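Local coordinates for protein pseudouridine synthase (Pyrococcus abyssi, PDB 2AUS) that probably isomerises uridine to pseudouridine in RNA, as a Cbf5 member of the TruB family carrying a PUA domain, at residues Val263-Ile274 against Met309-Val320. Numbering follows the deposited sequence.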
ATOM      1  N   VAL A 263      37.383 -11.913 -25.580  1.00 38.48           N
ATOM      2  CA  VAL A 263      36.731 -11.952 -24.280  1.00 37.62           C
ATOM      3  C   VAL A 263      35.219 -12.048 -24.450  1.00 37.97           C
ATOM      4  O   VAL A 263      34.551 -12.763 -23.709  1.00 37.07           O
ATOM      5  CB  VAL A 263      37.075 -10.700 -23.431  1.00 37.78           C
ATOM      6  CG1 VAL A 263      36.225 -10.669 -22.183  1.00 35.00           C
ATOM      7  CG2 VAL A 263      38.542 -10.718 -23.055  1.00 37.07           C
ATOM      8  N   ALA A 264      34.680 -11.331 -25.432  1.00 37.63           N
ATOM      9  CA  ALA A 264      33.244 -11.369 -25.691  1.00 39.50           C
ATOM     10  C   ALA A 264      32.812 -12.785 -26.090  1.00 42.28           C
ATOM     11  O   ALA A 264      31.657 -13.173 -25.881  1.00 41.24           O
ATOM     12  CB  ALA A 264      32.880 -10.391 -26.803  1.00 36.43           C
ATOM     13  N   HIS A 265      33.731 -13.544 -26.682  1.00 42.82           N
ATOM     14  CA  HIS A 265      33.428 -14.907 -27.095  1.00 46.58           C
ATOM     15  C   HIS A 265      33.741 -15.943 -26.017  1.00 48.67           C
ATOM     16  O   HIS A 265      33.824 -17.137 -26.308  1.00 51.93           O
ATOM     17  CB  HIS A 265      34.174 -15.255 -28.384  1.00 44.70           C
ATOM     18  CG  HIS A 265      33.588 -14.621 -29.610  1.00 45.96           C
ATOM     19  ND1 HIS A 265      33.569 -13.258 -29.804  1.00 45.86           N
ATOM     20  CD2 HIS A 265      32.984 -15.164 -30.694  1.00 46.30           C
ATOM     21  CE1 HIS A 265      32.977 -12.985 -30.954  1.00 47.81           C
ATOM     22  NE2 HIS A 265      32.612 -14.124 -31.514  1.00 47.73           N
ATOM     23  N   GLY A 266      33.938 -15.487 -24.782  1.00 48.72           N
ATOM     24  CA  GLY A 266      34.186 -16.413 -23.689  1.00 47.88           C
ATOM     25  C   GLY A 266      35.595 -16.669 -23.187  1.00 47.70           C
ATOM     26  O   GLY A 266      35.763 -17.357 -22.182  1.00 48.46           O
ATOM     27  N   ALA A 267      36.608 -16.135 -23.859  1.00 46.95           N
ATOM     28  CA  ALA A 267      37.985 -16.355 -23.425  1.00 46.78           C
ATOM     29  C   ALA A 267      38.360 -15.490 -22.230  1.00 47.31           C
ATOM     30  O   ALA A 267      37.696 -14.495 -21.934  1.00 48.42           O
ATOM     31  CB  ALA A 267      38.941 -16.071 -24.568  1.00 45.68           C
ATOM     32  N   ASN A 268      39.413 -15.888 -21.528  1.00 47.16           N
ATOM     33  CA  ASN A 268      39.894 -15.100 -20.406  1.00 46.38           C
ATOM     34  C   ASN A 268      40.806 -14.052 -21.024  1.00 44.00           C
ATOM     35  O   ASN A 268      41.277 -14.227 -22.142  1.00 44.08           O
ATOM     36  CB  ASN A 268      40.686 -15.958 -19.419  1.00 47.71           C
ATOM     37  CG  ASN A 268      39.795 -16.798 -18.538  1.00 50.14           C
ATOM     38  OD1 ASN A 268      38.738 -16.346 -18.098  1.00 50.06           O
ATOM     39  ND2 ASN A 268      40.222 -18.027 -18.261  1.00 50.27           N
ATOM     40  N   LEU A 269      41.059 -12.967 -20.308  1.00 43.89           N
ATOM     41  CA  LEU A 269      41.920 -11.913 -20.843  1.00 43.80           C
ATOM     42  C   LEU A 269      43.393 -12.246 -20.667  1.00 44.42           C
ATOM     43  O   LEU A 269      43.835 -12.588 -19.572  1.00 46.38           O
ATOM     44  CB  LEU A 269      41.621 -10.582 -20.143  1.00 42.70           C
ATOM     45  CG  LEU A 269      42.521  -9.397 -20.505  1.00 40.84           C
ATOM     46  CD1 LEU A 269      42.318  -9.034 -21.964  1.00 39.54           C
ATOM     47  CD2 LEU A 269      42.201  -8.213 -19.597  1.00 41.02           C
ATOM     48  N   THR A 270      44.157 -12.138 -21.746  1.00 44.79           N
ATOM     49  CA  THR A 270      45.583 -12.402 -21.668  1.00 44.68           C
ATOM     50  C   THR A 270      46.311 -11.065 -21.681  1.00 45.16           C
ATOM     51  O   THR A 270      45.798 -10.070 -22.192  1.00 44.17           O
ATOM     52  CB  THR A 270      46.071 -13.274 -22.847  1.00 46.34           C
ATOM     53  OG1 THR A 270      45.824 -12.599 -24.085  1.00 47.62           O
ATOM     54  CG2 THR A 270      45.334 -14.610 -22.858  1.00 45.11           C
ATOM     55  N   VAL A 271      47.505 -11.059 -21.105  1.00 45.35           N
ATOM     56  CA  VAL A 271      48.348  -9.870 -21.012  1.00 46.35           C
ATOM     57  C   VAL A 271      48.530  -9.093 -22.317  1.00 46.32           C
ATOM     58  O   VAL A 271      48.484  -7.860 -22.325  1.00 46.68           O
ATOM     59  CB  VAL A 271      49.745 -10.258 -20.446  1.00 48.08           C
ATOM     60  CG1 VAL A 271      50.679  -9.048 -20.431  1.00 46.56           C
ATOM     61  CG2 VAL A 271      49.578 -10.836 -19.043  1.00 46.86           C
ATOM     62  N   PRO A 272      48.752  -9.798 -23.436  1.00 46.77           N
ATOM     63  CA  PRO A 272      48.944  -9.156 -24.745  1.00 45.85           C
ATOM     64  C   PRO A 272      47.771  -8.284 -25.201  1.00 43.83           C
ATOM     65  O   PRO A 272      47.928  -7.445 -26.084  1.00 45.07           O
ATOM     66  CB  PRO A 272      49.152 -10.347 -25.685  1.00 47.75           C
ATOM     67  CG  PRO A 272      49.769 -11.377 -24.797  1.00 48.58           C
ATOM     68  CD  PRO A 272      48.938 -11.258 -23.543  1.00 47.98           C
ATOM     69  N   GLY A 273      46.600  -8.495 -24.610  1.00 42.98           N
ATOM     70  CA  GLY A 273      45.437  -7.715 -24.991  1.00 42.17           C
ATOM     71  C   GLY A 273      45.266  -6.430 -24.199  1.00 41.77           C
ATOM     72  O   GLY A 273      44.407  -5.607 -24.520  1.00 42.42           O
ATOM     73  N   ILE A 274      46.089  -6.246 -23.173  1.00 40.35           N
ATOM     74  CA  ILE A 274      46.009  -5.062 -22.322  1.00 39.71           C
ATOM     75  C   ILE A 274      46.676  -3.823 -22.920  1.00 39.76           C
ATOM     76  O   ILE A 274      47.818  -3.874 -23.366  1.00 41.49           O
ATOM     77  CB  ILE A 274      46.648  -5.351 -20.955  1.00 39.70           C
ATOM     78  CG1 ILE A 274      45.946  -6.550 -20.310  1.00 38.63           C
ATOM     79  CG2 ILE A 274      46.583  -4.114 -20.072  1.00 40.46           C
ATOM     80  CD1 ILE A 274      46.588  -7.016 -19.023  1.00 39.37           C
ATOM     81  N   MET A 309      51.241  -7.429 -14.834  1.00 50.76           N
ATOM     82  CA  MET A 309      50.575  -7.244 -16.118  1.00 51.05           C
ATOM     83  C   MET A 309      51.381  -6.336 -17.036  1.00 51.36           C
ATOM     84  O   MET A 309      51.365  -6.498 -18.261  1.00 50.39           O
ATOM     85  CB  MET A 309      49.159  -6.692 -15.915  1.00 49.45           C
ATOM     86  CG  MET A 309      48.194  -7.729 -15.366  1.00 50.37           C
ATOM     87  SD  MET A 309      46.491  -7.160 -15.237  1.00 52.50           S
ATOM     88  CE  MET A 309      46.201  -7.309 -13.468  1.00 51.76           C
ATOM     89  N   ILE A 310      52.100  -5.388 -16.447  1.00 52.50           N
ATOM     90  CA  ILE A 310      52.914  -4.479 -17.234  1.00 54.06           C
ATOM     91  C   ILE A 310      54.236  -5.133 -17.628  1.00 55.89           C
ATOM     92  O   ILE A 310      54.672  -5.024 -18.776  1.00 55.33           O
ATOM     93  CB  ILE A 310      53.221  -3.192 -16.458  1.00 54.66           C
ATOM     94  CG1 ILE A 310      51.919  -2.484 -16.088  1.00 53.21           C
ATOM     95  CG2 ILE A 310      54.093  -2.274 -17.303  1.00 54.70           C
ATOM     96  CD1 ILE A 310      52.113  -1.319 -15.156  1.00 52.94           C
ATOM     97  N   GLU A 311      54.858  -5.827 -16.679  1.00 57.44           N
ATOM     98  CA  GLU A 311      56.142  -6.483 -16.925  1.00 61.64           C
ATOM     99  C   GLU A 311      56.052  -7.685 -17.859  1.00 61.42           C
ATOM    100  O   GLU A 311      56.716  -7.723 -18.893  1.00 61.44           O
ATOM    101  CB  GLU A 311      56.773  -6.932 -15.603  1.00 63.94           C
ATOM    102  CG  GLU A 311      56.963  -5.825 -14.589  1.00 69.72           C
ATOM    103  CD  GLU A 311      57.491  -6.335 -13.260  1.00 72.69           C
ATOM    104  OE1 GLU A 311      56.904  -7.295 -12.709  1.00 72.94           O
ATOM    105  OE2 GLU A 311      58.495  -5.774 -12.768  1.00 75.25           O
ATOM    106  N   ARG A 312      55.240  -8.669 -17.482  1.00 61.62           N
ATOM    107  CA  ARG A 312      55.078  -9.876 -18.282  1.00 61.06           C
ATOM    108  C   ARG A 312      54.537  -9.565 -19.665  1.00 60.41           C
ATOM    109  O   ARG A 312      54.097  -8.449 -19.934  1.00 61.42           O
ATOM    110  CB  ARG A 312      54.164 -10.869 -17.559  1.00 61.73           C
ATOM    111  CG  ARG A 312      54.756 -11.348 -16.242  1.00 64.15           C
ATOM    112  CD  ARG A 312      53.802 -12.226 -15.456  1.00 66.84           C
ATOM    113  NE  ARG A 312      54.366 -12.588 -14.156  1.00 68.85           N
ATOM    114  CZ  ARG A 312      53.671 -13.133 -13.162  1.00 70.36           C
ATOM    115  NH1 ARG A 312      52.374 -13.386 -13.311  1.00 71.61           N
ATOM    116  NH2 ARG A 312      54.269 -13.415 -12.011  1.00 69.61           N
ATOM    117  N   SER A 313      54.582 -10.555 -20.547  1.00 60.09           N
ATOM    118  CA  SER A 313      54.107 -10.374 -21.911  1.00 59.82           C
ATOM    119  C   SER A 313      53.160 -11.489 -22.308  1.00 58.77           C
ATOM    120  O   SER A 313      52.660 -11.517 -23.432  1.00 58.17           O
ATOM    121  CB  SER A 313      55.291 -10.344 -22.880  1.00 60.22           C
ATOM    122  OG  SER A 313      56.025 -11.559 -22.818  1.00 60.73           O
ATOM    123  N   LYS A 314      52.920 -12.412 -21.381  1.00 58.13           N
ATOM    124  CA  LYS A 314      52.029 -13.531 -21.641  1.00 58.25           C
ATOM    125  C   LYS A 314      51.354 -14.022 -20.371  1.00 56.49           C
ATOM    126  O   LYS A 314      51.685 -13.587 -19.267  1.00 56.90           O
ATOM    127  CB  LYS A 314      52.802 -14.674 -22.308  1.00 60.76           C
ATOM    128  CG  LYS A 314      54.051 -15.108 -21.559  1.00 65.19           C
ATOM    129  CD  LYS A 314      54.937 -16.001 -22.426  1.00 69.15           C
ATOM    130  CE  LYS A 314      55.396 -15.266 -23.686  1.00 72.14           C
ATOM    131  NZ  LYS A 314      56.221 -16.116 -24.602  1.00 74.17           N
ATOM    132  N   GLY A 315      50.395 -14.926 -20.537  1.00 54.81           N
ATOM    133  CA  GLY A 315      49.683 -15.466 -19.397  1.00 53.64           C
ATOM    134  C   GLY A 315      48.300 -14.863 -19.250  1.00 53.95           C
ATOM    135  O   GLY A 315      47.980 -13.854 -19.886  1.00 53.25           O
ATOM    136  N   ILE A 316      47.479 -15.489 -18.415  1.00 52.38           N
ATOM    137  CA  ILE A 316      46.128 -15.015 -18.166  1.00 53.03           C
ATOM    138  C   ILE A 316      46.174 -13.892 -17.137  1.00 53.22           C
ATOM    139  O   ILE A 316      46.656 -14.077 -16.017  1.00 53.60           O
ATOM    140  CB  ILE A 316      45.240 -16.153 -17.648  1.00 53.65           C
ATOM    141  CG1 ILE A 316      45.128 -17.232 -18.729  1.00 55.88           C
ATOM    142  CG2 ILE A 316      43.861 -15.622 -17.275  1.00 54.05           C
ATOM    143  CD1 ILE A 316      44.335 -18.447 -18.303  1.00 57.05           C
ATOM    144  N   ALA A 317      45.689 -12.719 -17.527  1.00 50.39           N
ATOM    145  CA  ALA A 317      45.691 -11.578 -16.627  1.00 48.29           C
ATOM    146  C   ALA A 317      44.414 -11.550 -15.796  1.00 47.39           C
ATOM    147  O   ALA A 317      44.431 -11.161 -14.629  1.00 47.62           O
ATOM    148  CB  ALA A 317      45.834 -10.289 -17.421  1.00 48.66           C
ATOM    149  N   VAL A 318      43.303 -11.966 -16.392  1.00 46.63           N
ATOM    150  CA  VAL A 318      42.036 -11.968 -15.673  1.00 46.93           C
ATOM    151  C   VAL A 318      41.157 -13.178 -15.951  1.00 48.05           C
ATOM    152  O   VAL A 318      40.980 -13.581 -17.103  1.00 48.10           O
ATOM    153  CB  VAL A 318      41.185 -10.720 -16.012  1.00 45.55           C
ATOM    154  CG1 VAL A 318      39.881 -10.756 -15.219  1.00 42.73           C
ATOM    155  CG2 VAL A 318      41.963  -9.448 -15.706  1.00 43.79           C
ATOM    156  N   ASP A 319      40.606 -13.748 -14.885  1.00 48.36           N
ATOM    157  CA  ASP A 319      39.691 -14.870 -15.016  1.00 50.88           C
ATOM    158  C   ASP A 319      38.303 -14.257 -15.099  1.00 48.75           C
ATOM    159  O   ASP A 319      37.730 -13.848 -14.090  1.00 48.75           O
ATOM    160  CB  ASP A 319      39.780 -15.807 -13.812  1.00 56.66           C
ATOM    161  CG  ASP A 319      40.595 -17.047 -14.108  1.00 62.36           C
ATOM    162  OD1 ASP A 319      40.346 -17.678 -15.160  1.00 67.76           O
ATOM    163  OD2 ASP A 319      41.475 -17.402 -13.295  1.00 66.02           O
ATOM    164  N   VAL A 320      37.774 -14.179 -16.314  1.00 47.91           N
ATOM    165  CA  VAL A 320      36.465 -13.582 -16.545  1.00 46.74           C
ATOM    166  C   VAL A 320      35.332 -14.355 -15.886  1.00 47.41           C
ATOM    167  O   VAL A 320      35.171 -15.554 -16.107  1.00 48.51           O
ATOM    168  CB  VAL A 320      36.201 -13.448 -18.061  1.00 44.89           C
ATOM    169  CG1 VAL A 320      34.819 -12.863 -18.301  1.00 42.77           C
ATOM    170  CG2 VAL A 320      37.274 -12.567 -18.694  1.00 43.27           C
TER
HETATM  171  O   HOH W   1      36.393 -17.624 -17.805  1.00 59.71           O
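The carboxamide of Asn-268 has the carboxylate of Asp-319 over one face, the two planes 83° apart. OD1 of Asp-319 comes within 3.1 Å of ND2 of Asn-268, but from above the amide plane, at too poor an angle for a hydrogen bond. The hydrogen bond is made at OD1 of Asn-268, which accepts from the backbone N of Val-320 at 3.0 Å, the donor lying above that same face, 35° out of the carbonyl plane. A water, slightly to the other side, donates to this oxygen and to Val-320 O, bridging the side chain to Val-320 a second time. CD1 of Ile-316 lies beyond the ND2 end, somewhat out of the amide plane. With a leucine at Asn-268, Val-320 N would probably lose its acceptor and the water one of its two anchors.

The strands 269-270 and 316-323 illustrate a classic beta bulge at the edge of the PUA-domain sheet: Ala-317 and Val-318 both face Leu-269, whose O accepts from Ala-317 N (2.8 Å) and Val-318 N (3.3 Å).

Beyond it, Val-271 N donates a hydrogen bond to Gly-315 O. With CG1 opposite its own N (chi1 176°), Val-271 sends that methyl against the carbonyl oxygens of Met-309 and Arg-312, which both accept hydrogen bonds from Lys-21 NZ, while CG2 meets Ala-317 CB. Ile-274 CD1 touches both Ala-317 CB (3.7 Å) and Met-309 SD (3.8 Å).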